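Local coordinates for disulfide bond forming protein (DsbF) (Mycobacterium tuberculosis, PDB 3IOS) that probably oxidises reduced, unfolded secreted proteins to form their disulfide bonds, as an extracellular oxidoreductase of the thioredoxin family, at residues Asp80-Pro83 and Ala84-Phe88; Gly133-Gln137 and Asp138-Arg142. All coordinates share one frame; numbering follows the deposited sequence.

Contact 1 (Asp80-Pro83 and Ala84-Phe88)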
ATOM      1  N   ASP A  80     -14.793   2.042  -0.836  1.00 18.25           N
ATOM      2  CA  ASP A  80     -15.374   3.028  -1.735  1.00 19.14           C
ATOM      3  C   ASP A  80     -15.305   2.474  -3.148  1.00 21.19           C
ATOM      4  O   ASP A  80     -14.873   1.337  -3.344  1.00 21.50           O
ATOM      5  CB  ASP A  80     -14.614   4.353  -1.629  1.00 20.25           C
ATOM      6  CG  ASP A  80     -15.497   5.555  -1.915  1.00 21.59           C
ATOM      7  OD1 ASP A  80     -15.146   6.670  -1.477  1.00 22.26           O
ATOM      8  OD2 ASP A  80     -16.540   5.384  -2.582  1.00 22.82           O
ATOM      9  N   GLN A  81     -15.739   3.263  -4.124  1.00 23.89           N
ATOM     10  CA  GLN A  81     -15.712   2.828  -5.513  1.00 25.16           C
ATOM     11  C   GLN A  81     -14.598   3.533  -6.279  1.00 23.33           C
ATOM     12  O   GLN A  81     -14.004   4.496  -5.792  1.00 22.50           O
ATOM     13  CB  GLN A  81     -17.070   3.092  -6.170  1.00 28.04           C
ATOM     14  CG  GLN A  81     -18.225   2.401  -5.452  1.00 29.77           C
ATOM     15  CD  GLN A  81     -18.137   0.883  -5.507  1.00 32.25           C
ATOM     16  OE1 GLN A  81     -18.687   0.187  -4.653  1.00 33.72           O
ATOM     17  NE2 GLN A  81     -17.455   0.363  -6.524  1.00 32.02           N
ATOM     18  N   VAL A  82     -14.321   3.043  -7.481  1.00 21.15           N
ATOM     19  CA  VAL A  82     -13.261   3.581  -8.323  1.00 21.48           C
ATOM     20  C   VAL A  82     -13.223   5.101  -8.506  1.00 21.51           C
ATOM     21  O   VAL A  82     -12.170   5.717  -8.347  1.00 21.82           O
ATOM     22  CB  VAL A  82     -13.281   2.901  -9.718  1.00 20.38           C
ATOM     23  CG1 VAL A  82     -12.278   3.571 -10.647  1.00 21.52           C
ATOM     24  CG2 VAL A  82     -12.947   1.424  -9.570  1.00 22.51           C
ATOM     25  N   PRO A  83     -14.361   5.727  -8.849  1.00 21.34           N
ATOM     26  CA  PRO A  83     -14.363   7.182  -9.036  1.00 21.71           C
ATOM     27  C   PRO A  83     -13.758   7.950  -7.864  1.00 20.16           C
ATOM     28  O   PRO A  83     -12.979   8.879  -8.058  1.00 20.51           O
ATOM     29  CB  PRO A  83     -15.844   7.500  -9.233  1.00 23.09           C
ATOM     30  CG  PRO A  83     -16.351   6.271  -9.923  1.00 21.94           C
ATOM     31  CD  PRO A  83     -15.693   5.161  -9.131  1.00 22.77           C
ATOM     32  N   ALA A  84     -14.126   7.558  -6.649  1.00 20.55           N
ATOM     33  CA  ALA A  84     -13.614   8.221  -5.450  1.00 18.78           C
ATOM     34  C   ALA A  84     -12.116   7.971  -5.323  1.00 18.08           C
ATOM     35  O   ALA A  84     -11.361   8.846  -4.901  1.00 16.86           O
ATOM     36  CB  ALA A  84     -14.344   7.710  -4.217  1.00 21.36           C
ATOM     37  N   MET A  85     -11.689   6.770  -5.692  1.00 18.85           N
ATOM     38  CA  MET A  85     -10.275   6.427  -5.631  1.00 17.37           C
ATOM     39  C   MET A  85      -9.481   7.277  -6.619  1.00 17.65           C
ATOM     40  O   MET A  85      -8.405   7.769  -6.296  1.00 15.02           O
ATOM     41  CB  MET A  85     -10.095   4.943  -5.934  1.00 16.72           C
ATOM     42  CG  MET A  85     -10.837   4.058  -4.960  1.00 16.60           C
ATOM     43  SD  MET A  85     -10.756   2.318  -5.384  1.00 18.49           S
ATOM     44  CE  MET A  85     -11.479   1.619  -3.986  1.00 16.76           C
ATOM     45  N   GLN A  86     -10.019   7.457  -7.822  1.00 18.28           N
ATOM     46  CA  GLN A  86      -9.349   8.265  -8.836  1.00 19.22           C
ATOM     47  C   GLN A  86      -9.223   9.720  -8.386  1.00 17.78           C
ATOM     48  O   GLN A  86      -8.211  10.368  -8.646  1.00 19.80           O
ATOM     49  CB  GLN A  86     -10.124   8.212 -10.153  1.00 20.13           C
ATOM     50  CG  GLN A  86     -10.345   6.803 -10.664  1.00 22.05           C
ATOM     51  CD  GLN A  86     -11.200   6.775 -11.912  1.00 22.93           C
ATOM     52  OE1 GLN A  86     -12.221   7.458 -11.988  1.00 23.81           O
ATOM     53  NE2 GLN A  86     -10.798   5.974 -12.894  1.00 20.79           N
ATOM     54  N   GLU A  87     -10.255  10.232  -7.720  1.00 19.33           N
ATOM     55  CA  GLU A  87     -10.239  11.609  -7.236  1.00 22.04           C
ATOM     56  C   GLU A  87      -9.107  11.791  -6.233  1.00 18.84           C
ATOM     57  O   GLU A  87      -8.400  12.794  -6.253  1.00 18.34           O
ATOM     58  CB  GLU A  87     -11.572  11.958  -6.569  1.00 25.40           C
ATOM     59  CG  GLU A  87     -12.741  12.099  -7.521  1.00 32.25           C
ATOM     60  CD  GLU A  87     -14.053  12.319  -6.792  1.00 36.36           C
ATOM     61  OE1 GLU A  87     -14.098  13.193  -5.898  1.00 39.60           O
ATOM     62  OE2 GLU A  87     -15.040  11.622  -7.117  1.00 39.27           O
ATOM     63  N   PHE A  88      -8.949  10.804  -5.358  1.00 17.44           N
ATOM     64  CA  PHE A  88      -7.910  10.818  -4.338  1.00 17.39           C
ATOM     65  C   PHE A  88      -6.518  10.818  -4.982  1.00 17.44           C
ATOM     66  O   PHE A  88      -5.667  11.643  -4.642  1.00 17.64           O
ATOM     67  CB  PHE A  88      -8.082   9.595  -3.431  1.00 16.15           C
ATOM     68  CG  PHE A  88      -7.070   9.499  -2.315  1.00 16.55           C
ATOM     69  CD1 PHE A  88      -7.377   9.956  -1.037  1.00 15.85           C
ATOM     70  CD2 PHE A  88      -5.831   8.902  -2.535  1.00 15.33           C
ATOM     71  CE1 PHE A  88      -6.463   9.810   0.012  1.00 14.58           C
ATOM     72  CE2 PHE A  88      -4.911   8.754  -1.496  1.00 15.53           C
ATOM     73  CZ  PHE A  88      -5.230   9.207  -0.219  1.00 17.21           C
TER
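Asp80 meets Ala84 through its carboxylate: the CB methyl of Ala84 makes a tight van der Waals approach to Asp80 OD1, at 3.0 Å, with Asp80 CG next nearest. CG of Asp80 is anti to its own N (chi1 -150°), and the same carboxylate turns OD2 back to accept from Gln81 N at 2.7 Å, on the anti side and somewhat out of plane. That bond holds the carboxylate beside the chain as it enters the helix. The backbone O of Asp80 lies 3.5 Å from Met85 CE, at the end of an extended methionine chain that runs under the turn to Pro49 and Trp47. Gln81 is at the N-cap position; its carbonyl O takes the first helical bond from Met85 N at 3.2 Å, plus a weak one from Ala84 N. Val82 O accepts from Gln86 N at 2.8 Å. On the outside of the same turn, the side chains of Val82 and Gln86 cross obliquely, Val82 CG1 lying 3.6 Å from Gln86 NE2. Pro83, whose ring has no N-H to give, suits the first turn, and its O receives Glu87 N at 3.1 Å. Beyond the turn, Phe88 stacks on Trp47. This is the N-terminal turn of the helix in a beta-alpha-beta unit of the thioredoxin fold, between strands 72-77 and 98-101.

Contact 2 (Gly133-Gln137 and Asp138-Arg142); sequences GRMSQ and DELTR
Gln137 O is gripped twice by Thr141: the hydroxyl OG1 donates to it at 2.7 Å and the backbone N at 2.9 Å, from opposite faces of the carbonyl plane. With chi1 at -62°, OG1 sits beside its own backbone N and points back at Gln137 O, which it meets from above the carbonyl plane, not on a lone pair. Both bonds belong to the first turn of the C-terminal helix 137-147 of the thioredoxin fold, which packs against helix 52-67 through Leu140 and Thr141 on Val64. Ser136 is the N-cap. Its OG, set between N and the carbonyl carbon (chi1 64°), accepts from Glu139 N at 3.1 Å with a nearly straight N-H (163°), and its O takes Leu140 N at 3.0 Å. The start of the helix is thus met by a side chain as well as by backbone. A water links Ser136 and Glu139: it accepts from Ser136 N and donates to Glu139 OE1 at 2.6 Å, while Glu139 OE2 forms a salt bridge with Arg143. Inward, Met135 bends at chi3 and reaches Tyr119 and Phe121 of strand 118-122. Its chain crosses that of Glu139 at about a right angle, CG lying 3.6 Å from Glu139 CB, and its SD settles 4.1 Å from Leu140 CD1.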
ATOM      1  N   GLY A 133      -2.597   2.211  11.966  1.00 26.20           N
ATOM      2  CA  GLY A 133      -2.563   3.558  12.487  1.00 26.51           C
ATOM      3  C   GLY A 133      -1.788   4.473  11.567  1.00 26.27           C
ATOM      4  O   GLY A 133      -1.291   4.049  10.523  1.00 25.27           O
ATOM      5  N   ARG A 134      -1.679   5.733  11.962  1.00 27.75           N
ATOM      6  CA  ARG A 134      -0.966   6.716  11.169  1.00 27.93           C
ATOM      7  C   ARG A 134       0.530   6.520  11.331  1.00 26.60           C
ATOM      8  O   ARG A 134       0.987   5.852  12.259  1.00 24.77           O
ATOM      9  CB  ARG A 134      -1.366   8.128  11.601  1.00 32.42           C
ATOM     10  CG  ARG A 134      -1.204   8.394  13.085  1.00 36.60           C
ATOM     11  CD  ARG A 134      -1.774   9.753  13.470  1.00 39.82           C
ATOM     12  NE  ARG A 134      -3.175   9.880  13.081  1.00 42.68           N
ATOM     13  CZ  ARG A 134      -3.956  10.905  13.415  1.00 44.11           C
ATOM     14  NH1 ARG A 134      -5.219  10.935  13.012  1.00 44.37           N
ATOM     15  NH2 ARG A 134      -3.476  11.895  14.157  1.00 45.53           N
ATOM     16  N   MET A 135       1.292   7.089  10.407  1.00 23.92           N
ATOM     17  CA  MET A 135       2.732   6.982  10.473  1.00 22.39           C
ATOM     18  C   MET A 135       3.389   8.252   9.970  1.00 20.98           C
ATOM     19  O   MET A 135       3.023   8.789   8.923  1.00 19.53           O
ATOM     20  CB  MET A 135       3.223   5.792   9.658  1.00 25.41           C
ATOM     21  CG  MET A 135       4.634   5.397  10.019  1.00 22.50           C
ATOM     22  SD  MET A 135       5.109   3.830   9.352  1.00 25.16           S
ATOM     23  CE  MET A 135       4.001   2.695  10.229  1.00 23.91           C
ATOM     24  N   SER A 136       4.363   8.731  10.731  1.00 17.60           N
ATOM     25  CA  SER A 136       5.084   9.938  10.376  1.00 18.78           C
ATOM     26  C   SER A 136       6.067   9.630   9.260  1.00 16.98           C
ATOM     27  O   SER A 136       6.395   8.469   9.000  1.00 17.10           O
ATOM     28  CB  SER A 136       5.857  10.462  11.581  1.00 19.25           C
ATOM     29  OG  SER A 136       6.853   9.533  11.961  1.00 21.13           O
ATOM     30  N   GLN A 137       6.554  10.681   8.611  1.00 18.17           N
ATOM     31  CA  GLN A 137       7.516  10.509   7.536  1.00 16.65           C
ATOM     32  C   GLN A 137       8.788   9.854   8.067  1.00 16.81           C
ATOM     33  O   GLN A 137       9.374   8.994   7.414  1.00 15.89           O
ATOM     34  CB  GLN A 137       7.843  11.861   6.896  1.00 18.59           C
ATOM     35  CG  GLN A 137       8.714  11.737   5.660  1.00 24.53           C
ATOM     36  CD  GLN A 137       8.859  13.043   4.907  1.00 27.36           C
ATOM     37  OE1 GLN A 137       7.877  13.731   4.642  1.00 31.85           O
ATOM     38  NE2 GLN A 137      10.092  13.383   4.547  1.00 31.15           N
ATOM     39  N   ASP A 138       9.213  10.249   9.265  1.00 17.74           N
ATOM     40  CA  ASP A 138      10.412   9.667   9.848  1.00 18.15           C
ATOM     41  C   ASP A 138      10.246   8.186  10.149  1.00 15.74           C
ATOM     42  O   ASP A 138      11.137   7.388   9.863  1.00 14.84           O
ATOM     43  CB  ASP A 138      10.819  10.411  11.129  1.00 20.96           C
ATOM     44  CG  ASP A 138      11.355  11.804  10.849  1.00 25.94           C
ATOM     45  OD1 ASP A 138      12.033  11.978   9.818  1.00 26.78           O
ATOM     46  OD2 ASP A 138      11.116  12.719  11.666  1.00 28.93           O
ATOM     47  N   GLU A 139       9.111   7.799  10.727  1.00 13.68           N
ATOM     48  CA  GLU A 139       8.924   6.393  11.020  1.00 13.89           C
ATOM     49  C   GLU A 139       8.850   5.555   9.749  1.00 12.29           C
ATOM     50  O   GLU A 139       9.434   4.477   9.683  1.00 12.27           O
ATOM     51  CB  GLU A 139       7.663   6.142  11.860  1.00 13.94           C
ATOM     52  CG  GLU A 139       7.585   4.679  12.280  1.00 16.14           C
ATOM     53  CD  GLU A 139       6.386   4.333  13.146  1.00 18.68           C
ATOM     54  OE1 GLU A 139       5.684   5.251  13.607  1.00 19.91           O
ATOM     55  OE2 GLU A 139       6.164   3.127  13.365  1.00 22.38           O
ATOM     56  N   LEU A 140       8.130   6.046   8.745  1.00 13.06           N
ATOM     57  CA  LEU A 140       7.998   5.306   7.492  1.00 13.14           C
ATOM     58  C   LEU A 140       9.381   5.149   6.866  1.00 12.15           C
ATOM     59  O   LEU A 140       9.751   4.067   6.411  1.00 13.69           O
ATOM     60  CB  LEU A 140       7.052   6.047   6.538  1.00 12.05           C
ATOM     61  CG  LEU A 140       6.733   5.366   5.201  1.00 12.60           C
ATOM     62  CD1 LEU A 140       6.205   3.953   5.430  1.00 14.84           C
ATOM     63  CD2 LEU A 140       5.704   6.212   4.453  1.00 12.32           C
ATOM     64  N   THR A 141      10.157   6.228   6.878  1.00 13.93           N
ATOM     65  CA  THR A 141      11.507   6.199   6.320  1.00 13.86           C
ATOM     66  C   THR A 141      12.352   5.157   7.046  1.00 14.30           C
ATOM     67  O   THR A 141      13.029   4.340   6.421  1.00 14.40           O
ATOM     68  CB  THR A 141      12.180   7.578   6.455  1.00 14.55           C
ATOM     69  OG1 THR A 141      11.434   8.548   5.713  1.00 16.30           O
ATOM     70  CG2 THR A 141      13.623   7.536   5.935  1.00 15.83           C
ATOM     71  N   ARG A 142      12.312   5.181   8.376  1.00 12.85           N
ATOM     72  CA  ARG A 142      13.081   4.220   9.160  1.00 14.14           C
ATOM     73  C   ARG A 142      12.624   2.774   8.954  1.00 14.51           C
ATOM     74  O   ARG A 142      13.448   1.863   8.893  1.00 16.10           O
ATOM     75  CB  ARG A 142      13.021   4.602  10.640  1.00 15.16           C
ATOM     76  CG  ARG A 142      13.799   5.872  10.953  1.00 16.41           C
ATOM     77  CD  ARG A 142      13.402   6.458  12.296  1.00 18.47           C
ATOM     78  NE  ARG A 142      14.048   7.747  12.520  1.00 21.04           N
ATOM     79  CZ  ARG A 142      13.569   8.692  13.318  1.00 19.67           C
ATOM     80  NH1 ARG A 142      14.229   9.836  13.463  1.00 21.10           N
ATOM     81  NH2 ARG A 142      12.424   8.501  13.963  1.00 18.41           N
TER
HETATM   82  O   HOH W   1       4.816   7.660  13.469  1.00 21.31           O

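Overall arrangement
From the N terminus, the chain passes strand 42-47, helix 52-67 and strand 72-77 before contact 1 closes the turn into helix 82-91, the crossover leading to strand 98-101 at one outer edge of the mixed sheet. The chain then runs through helix 106-110 and strands 118-122 and 128-132, the last being the other edge strand, and contact 2 closes the turn into helix 137-147. The two stand in series, neither nested nor crossed, with centres about 24 Å apart and nearest atoms about 12 Å apart. Both border helix 52-67, at whose start lies the redox-active pair Cys51 and Cys54, which can form a disulfide: Phe88 touches Gln55 and Ala58, and Leu140 touches Val64.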